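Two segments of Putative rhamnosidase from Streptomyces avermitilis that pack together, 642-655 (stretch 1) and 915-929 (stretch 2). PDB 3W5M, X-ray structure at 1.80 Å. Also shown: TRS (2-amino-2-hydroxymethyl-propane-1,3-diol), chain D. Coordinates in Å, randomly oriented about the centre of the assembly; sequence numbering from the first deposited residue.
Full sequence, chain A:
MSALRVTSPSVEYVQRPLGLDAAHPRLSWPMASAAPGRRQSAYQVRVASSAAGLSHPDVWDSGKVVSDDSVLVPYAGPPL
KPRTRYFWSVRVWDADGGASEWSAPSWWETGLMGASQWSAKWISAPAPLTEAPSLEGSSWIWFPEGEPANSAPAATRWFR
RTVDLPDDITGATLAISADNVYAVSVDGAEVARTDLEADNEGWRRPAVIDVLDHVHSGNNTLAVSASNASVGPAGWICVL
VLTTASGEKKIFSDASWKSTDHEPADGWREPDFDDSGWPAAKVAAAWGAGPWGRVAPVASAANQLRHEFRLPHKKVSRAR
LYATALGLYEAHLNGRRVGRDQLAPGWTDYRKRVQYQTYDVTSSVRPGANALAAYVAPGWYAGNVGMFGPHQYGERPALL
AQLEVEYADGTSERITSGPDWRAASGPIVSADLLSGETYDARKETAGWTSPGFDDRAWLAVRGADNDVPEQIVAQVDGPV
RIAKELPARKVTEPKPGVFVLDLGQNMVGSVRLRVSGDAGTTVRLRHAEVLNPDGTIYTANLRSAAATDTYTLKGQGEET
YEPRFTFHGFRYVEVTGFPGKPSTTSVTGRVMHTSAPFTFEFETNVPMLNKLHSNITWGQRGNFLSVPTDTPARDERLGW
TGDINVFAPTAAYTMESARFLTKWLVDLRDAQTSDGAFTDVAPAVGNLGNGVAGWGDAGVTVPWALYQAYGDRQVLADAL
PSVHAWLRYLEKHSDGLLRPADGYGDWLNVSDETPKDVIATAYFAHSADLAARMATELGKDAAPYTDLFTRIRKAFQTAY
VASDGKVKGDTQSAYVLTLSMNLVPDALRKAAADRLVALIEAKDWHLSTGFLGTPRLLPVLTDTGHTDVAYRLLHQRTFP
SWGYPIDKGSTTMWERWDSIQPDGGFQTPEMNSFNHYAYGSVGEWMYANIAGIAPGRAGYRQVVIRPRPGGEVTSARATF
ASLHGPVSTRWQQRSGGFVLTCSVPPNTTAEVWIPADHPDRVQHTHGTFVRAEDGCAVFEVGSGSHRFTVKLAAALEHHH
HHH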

# COMPACT_ATOMS: atom_id res chain seq x y z
N GLY A 642 -4.82 -0.27 13.05
CA GLY A 642 -5.75 0.76 13.50
C GLY A 642 -6.41 1.51 12.37
O GLY A 642 -7.65 1.67 12.33
N ASP A 643 -5.60 1.93 11.39
CA ASP A 643 -6.11 2.73 10.31
C ASP A 643 -7.10 1.96 9.44
O ASP A 643 -8.10 2.51 8.99
CB ASP A 643 -4.92 3.22 9.46
CG ASP A 643 -3.94 4.06 10.28
OD1 ASP A 643 -3.48 3.57 11.34
OD2 ASP A 643 -3.67 5.22 9.89
N ILE A 644 -6.79 0.71 9.13
CA ILE A 644 -7.71 -0.06 8.29
C ILE A 644 -8.95 -0.52 9.08
O ILE A 644 -10.06 -0.58 8.52
CB ILE A 644 -7.00 -1.19 7.48
CG1 ILE A 644 -7.93 -1.76 6.40
CG2 ILE A 644 -6.49 -2.31 8.40
CD1 ILE A 644 -8.49 -0.73 5.41
N ASN A 645 -8.78 -0.79 10.37
CA ASN A 645 -9.91 -1.03 11.27
C ASN A 645 -10.94 0.06 11.09
O ASN A 645 -12.09 -0.21 10.78
CB ASN A 645 -9.46 -1.08 12.74
CG ASN A 645 -10.62 -0.92 13.72
OD1 ASN A 645 -11.73 -1.43 13.48
ND2 ASN A 645 -10.38 -0.21 14.83
N VAL A 646 -10.54 1.32 11.26
CA VAL A 646 -11.52 2.40 11.18
C VAL A 646 -12.08 2.63 9.76
O VAL A 646 -13.24 3.00 9.60
CB VAL A 646 -11.01 3.70 11.86
CG1 VAL A 646 -10.39 3.39 13.22
CG2 VAL A 646 -10.00 4.43 11.01
N PHE A 647 -11.26 2.41 8.73
CA PHE A 647 -11.62 2.77 7.36
C PHE A 647 -12.28 1.66 6.53
O PHE A 647 -12.91 1.96 5.51
CB PHE A 647 -10.39 3.33 6.63
CG PHE A 647 -10.70 3.90 5.27
CD1 PHE A 647 -11.43 5.10 5.15
CD2 PHE A 647 -10.25 3.29 4.10
CE1 PHE A 647 -11.69 5.67 3.91
CE2 PHE A 647 -10.54 3.84 2.85
CZ PHE A 647 -11.25 5.04 2.75
N ALA A 648 -12.17 0.40 6.97
CA ALA A 648 -12.65 -0.72 6.14
C ALA A 648 -14.08 -0.61 5.61
O ALA A 648 -14.31 -0.84 4.44
CB ALA A 648 -12.39 -2.07 6.80
N PRO A 649 -15.06 -0.24 6.47
CA PRO A 649 -16.42 -0.15 5.94
C PRO A 649 -16.58 0.89 4.83
O PRO A 649 -17.30 0.65 3.88
CB PRO A 649 -17.24 0.21 7.18
CG PRO A 649 -16.45 -0.38 8.30
CD PRO A 649 -15.04 -0.04 7.93
N THR A 650 -15.89 2.02 4.94
CA THR A 650 -15.92 3.02 3.89
C THR A 650 -15.23 2.47 2.61
O THR A 650 -15.76 2.59 1.51
CB THR A 650 -15.25 4.32 4.37
OG1 THR A 650 -16.02 4.88 5.44
CG2 THR A 650 -15.19 5.37 3.25
N ALA A 651 -14.05 1.88 2.79
CA ALA A 651 -13.26 1.29 1.69
C ALA A 651 -14.07 0.30 0.88
O ALA A 651 -13.97 0.26 -0.34
CB ALA A 651 -12.03 0.59 2.25
N ALA A 652 -14.89 -0.50 1.57
CA ALA A 652 -15.73 -1.50 0.90
C ALA A 652 -16.94 -0.94 0.14
O ALA A 652 -17.59 -1.69 -0.61
CB ALA A 652 -16.19 -2.58 1.89
N TYR A 653 -17.26 0.35 0.33
CA TYR A 653 -18.19 1.01 -0.58
C TYR A 653 -17.46 1.45 -1.85
O TYR A 653 -17.93 1.23 -2.98
CB TYR A 653 -18.79 2.26 0.08
CG TYR A 653 -20.02 2.08 0.97
CD1 TYR A 653 -21.31 2.00 0.42
CD2 TYR A 653 -19.90 2.09 2.34
CE1 TYR A 653 -22.44 1.88 1.24
CE2 TYR A 653 -21.03 1.97 3.17
CZ TYR A 653 -22.30 1.88 2.60
OH TYR A 653 -23.42 1.78 3.44
N THR A 654 -16.30 2.09 -1.68
CA THR A 654 -15.75 2.87 -2.79
C THR A 654 -14.89 2.10 -3.79
O THR A 654 -14.83 2.50 -4.94
CB THR A 654 -15.02 4.10 -2.28
OG1 THR A 654 -14.35 3.74 -1.09
CG2 THR A 654 -16.04 5.22 -1.95
N MET A 655 -14.25 1.01 -3.37
CA MET A 655 -13.56 0.11 -4.32
C MET A 655 -13.89 -1.32 -3.96
O MET A 655 -14.24 -1.61 -2.80
CB MET A 655 -12.05 0.26 -4.22
CG MET A 655 -11.53 1.63 -4.59
SD MET A 655 -9.74 1.80 -4.39
CE MET A 655 -9.08 0.86 -5.78
N ASN A 915 -1.97 12.50 3.68
CA ASN A 915 -2.65 11.42 2.97
C ASN A 915 -2.78 10.15 3.84
O ASN A 915 -2.14 9.13 3.58
CB ASN A 915 -1.88 11.12 1.65
CG ASN A 915 -2.73 10.40 0.60
OD1 ASN A 915 -3.87 10.00 0.85
ND2 ASN A 915 -2.17 10.24 -0.60
N HIS A 916 -3.57 10.23 4.92
CA HIS A 916 -4.00 9.09 5.73
C HIS A 916 -5.50 8.92 5.50
O HIS A 916 -6.23 9.91 5.57
CB HIS A 916 -3.85 9.40 7.22
CG HIS A 916 -2.55 8.98 7.82
ND1 HIS A 916 -1.35 9.58 7.48
CD2 HIS A 916 -2.26 8.09 8.80
CE1 HIS A 916 -0.37 9.05 8.19
NE2 HIS A 916 -0.90 8.15 9.00
N TYR A 917 -5.98 7.70 5.25
CA TYR A 917 -7.41 7.58 4.98
C TYR A 917 -8.33 7.61 6.22
O TYR A 917 -9.55 7.71 6.05
CB TYR A 917 -7.76 6.34 4.10
CG TYR A 917 -7.11 5.03 4.48
CD1 TYR A 917 -7.21 4.49 5.77
CD2 TYR A 917 -6.45 4.30 3.52
CE1 TYR A 917 -6.61 3.28 6.09
CE2 TYR A 917 -5.86 3.09 3.81
CZ TYR A 917 -5.95 2.57 5.09
OH TYR A 917 -5.35 1.37 5.35
N ALA A 918 -7.77 7.58 7.42
CA ALA A 918 -8.57 7.36 8.65
C ALA A 918 -9.79 8.28 8.77
O ALA A 918 -10.92 7.81 9.02
CB ALA A 918 -7.70 7.45 9.90
N TYR A 919 -9.59 9.59 8.59
CA TYR A 919 -10.72 10.53 8.69
C TYR A 919 -11.67 10.52 7.48
O TYR A 919 -12.73 11.14 7.52
CB TYR A 919 -10.24 11.96 9.03
CG TYR A 919 -9.60 12.04 10.41
CD1 TYR A 919 -10.20 11.40 11.51
CD2 TYR A 919 -8.42 12.75 10.63
CE1 TYR A 919 -9.63 11.45 12.77
CE2 TYR A 919 -7.85 12.81 11.89
CZ TYR A 919 -8.46 12.16 12.96
OH TYR A 919 -7.89 12.22 14.20
N GLY A 920 -11.28 9.82 6.42
CA GLY A 920 -12.20 9.51 5.32
C GLY A 920 -13.29 8.50 5.69
O GLY A 920 -14.17 8.21 4.88
N SER A 921 -13.24 8.00 6.92
CA SER A 921 -14.28 7.07 7.44
C SER A 921 -15.68 7.69 7.55
O SER A 921 -16.66 6.97 7.75
CB SER A 921 -13.86 6.44 8.77
OG SER A 921 -13.57 7.41 9.78
N VAL A 922 -15.76 9.01 7.40
CA VAL A 922 -17.04 9.72 7.27
C VAL A 922 -17.80 9.30 6.02
O VAL A 922 -19.04 9.41 5.94
CB VAL A 922 -16.80 11.26 7.28
CG1 VAL A 922 -16.08 11.72 6.01
CG2 VAL A 922 -18.12 12.01 7.40
N GLY A 923 -17.07 8.77 5.04
CA GLY A 923 -17.63 8.32 3.77
C GLY A 923 -18.82 7.40 3.98
O GLY A 923 -19.84 7.58 3.34
N GLU A 924 -18.68 6.41 4.84
CA GLU A 924 -19.74 5.40 4.99
C GLU A 924 -21.04 6.02 5.49
O GLU A 924 -22.09 5.56 5.11
CB GLU A 924 -19.33 4.27 5.93
CG GLU A 924 -19.11 4.67 7.38
CD GLU A 924 -18.89 3.47 8.29
OE1 GLU A 924 -19.81 2.62 8.37
OE2 GLU A 924 -17.81 3.39 8.92
N TRP A 925 -20.94 7.07 6.31
CA TRP A 925 -22.15 7.78 6.75
C TRP A 925 -22.84 8.48 5.58
O TRP A 925 -24.06 8.42 5.44
CB TRP A 925 -21.84 8.76 7.89
CG TRP A 925 -23.11 9.43 8.41
CD1 TRP A 925 -23.90 9.01 9.47
CD2 TRP A 925 -23.74 10.61 7.87
NE1 TRP A 925 -24.98 9.88 9.62
CE2 TRP A 925 -24.91 10.86 8.65
CE3 TRP A 925 -23.44 11.49 6.81
CZ2 TRP A 925 -25.76 11.94 8.41
CZ3 TRP A 925 -24.29 12.57 6.57
CH2 TRP A 925 -25.44 12.79 7.37
N MET A 926 -22.07 9.11 4.70
CA MET A 926 -22.64 9.72 3.54
C MET A 926 -23.33 8.70 2.63
O MET A 926 -24.40 8.97 2.08
CB MET A 926 -21.57 10.49 2.75
CG MET A 926 -20.93 11.64 3.49
SD MET A 926 -20.32 12.92 2.36
CE MET A 926 -19.05 11.96 1.53
N TYR A 927 -22.70 7.53 2.44
CA TYR A 927 -23.20 6.59 1.45
C TYR A 927 -24.47 5.96 1.98
O TYR A 927 -25.43 5.80 1.23
CB TYR A 927 -22.12 5.54 1.06
CG TYR A 927 -20.80 6.18 0.67
CD1 TYR A 927 -20.76 7.42 -0.00
CD2 TYR A 927 -19.59 5.58 0.99
CE1 TYR A 927 -19.55 8.02 -0.35
CE2 TYR A 927 -18.38 6.19 0.66
CZ TYR A 927 -18.37 7.39 -0.03
OH TYR A 927 -17.15 7.98 -0.36
N ALA A 928 -24.49 5.69 3.29
CA ALA A 928 -25.64 5.07 3.96
C ALA A 928 -26.83 6.02 4.14
O ALA A 928 -27.97 5.60 4.03
CB ALA A 928 -25.23 4.45 5.29
N ASN A 929 -26.55 7.31 4.33
CA ASN A 929 -27.58 8.28 4.75
C ASN A 929 -27.94 9.37 3.76
O ASN A 929 -29.10 9.80 3.68
CB ASN A 929 -27.19 8.90 6.07
CG ASN A 929 -27.01 7.87 7.16
OD1 ASN A 929 -25.89 7.59 7.58
ND2 ASN A 929 -28.11 7.28 7.61
C TRS D . -0.36 5.99 13.03
C1 TRS D . -0.42 5.79 11.51
C2 TRS D . -1.72 5.63 13.67
C3 TRS D . 0.07 7.40 13.41
N TRS D . 0.66 5.06 13.57
O1 TRS D . 0.75 6.36 10.87
O2 TRS D . -2.05 4.25 13.39
O3 TRS D . -0.84 8.37 12.88
O HOH W 1 -5.14 6.30 7.95
O HOH W 2 -15.37 3.41 7.74

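Two aromatic pairs form the apolar centre of this contact. F647 and Y917 lie as an offset stack, ring centroids 4.6 Å apart and planes only 12° from parallel; Y917 CB sits 3.7 Å from the F647 ring centroid, almost exactly on the ring normal, so a CH-pi contact accompanies the stack. At the edge of the F647 ring lies backbone: F647 CE1 is 3.7 Å from G920 O, a place where the slightly positive ring hydrogens suit a carbonyl oxygen. The second pair is edge-to-face: the edge of Y927 points at the face of Y653, centroids 5.3 Å apart and planes at 60°, while Y927 CB lies 3.8 Å from the Y653 ring centroid.

Smaller apolar contacts extend these pairs. I644 CD1 lies 4.2 Å from Y917 CZ, and V646 CG2 meets A918 CB at 4.0 Å. The Y653 hydroxyl, hydrogen-bonded elsewhere in the structure, packs against a methyl here, Y653 OH to A928 CB 3.7 Å.

The backbones run in the same general sense. Helix 642-654 and helix 923-929 have N-to-C directions 41° apart and axes that approach to 8.8 Å; before its helix, stretch 2 passes through a short 3-10 segment that includes 918-920. The chains come nearest at T650 and E924, CA to CA 4.6 Å. Two glycines leave room beside it: an ideal CB on G923 would stand 2.6 Å from T650 CG2, a clash, and one on G920 would be tight against F647 CE1 at 3.3 Å and clash with Y917 O of its own stretch. Stretch 1 is kinked, and the N atoms of P649, T650 and Y653 lack a bond to the preceding turn; P649, as proline, has no N-H to give.

Polar groups gather around T650. E924 N donates a weak hydrogen bond to T650 OG1 (3.1 Å, 134°). T650 OG1 donates in turn to water 2 at 2.8 Å, and that water donates to V646 O at 2.9 Å and to E924 OE2 at 2.7 Å, tying the E924 carboxylate to the first helix.

At the other end, water 1 bridges the stretches, donating to D643 OD2 (2.7 Å) and accepting from A918 N (3.0 Å). D643 OD2 also approaches the H916 ring edge, 3.4 Å from H916 CD2. TRS, probably from the crystallisation liquor, closes this edge: its O2 donates to D643 OD1 at 2.6 Å, and H916 NE2 donates to its O1 at 3.1 Å.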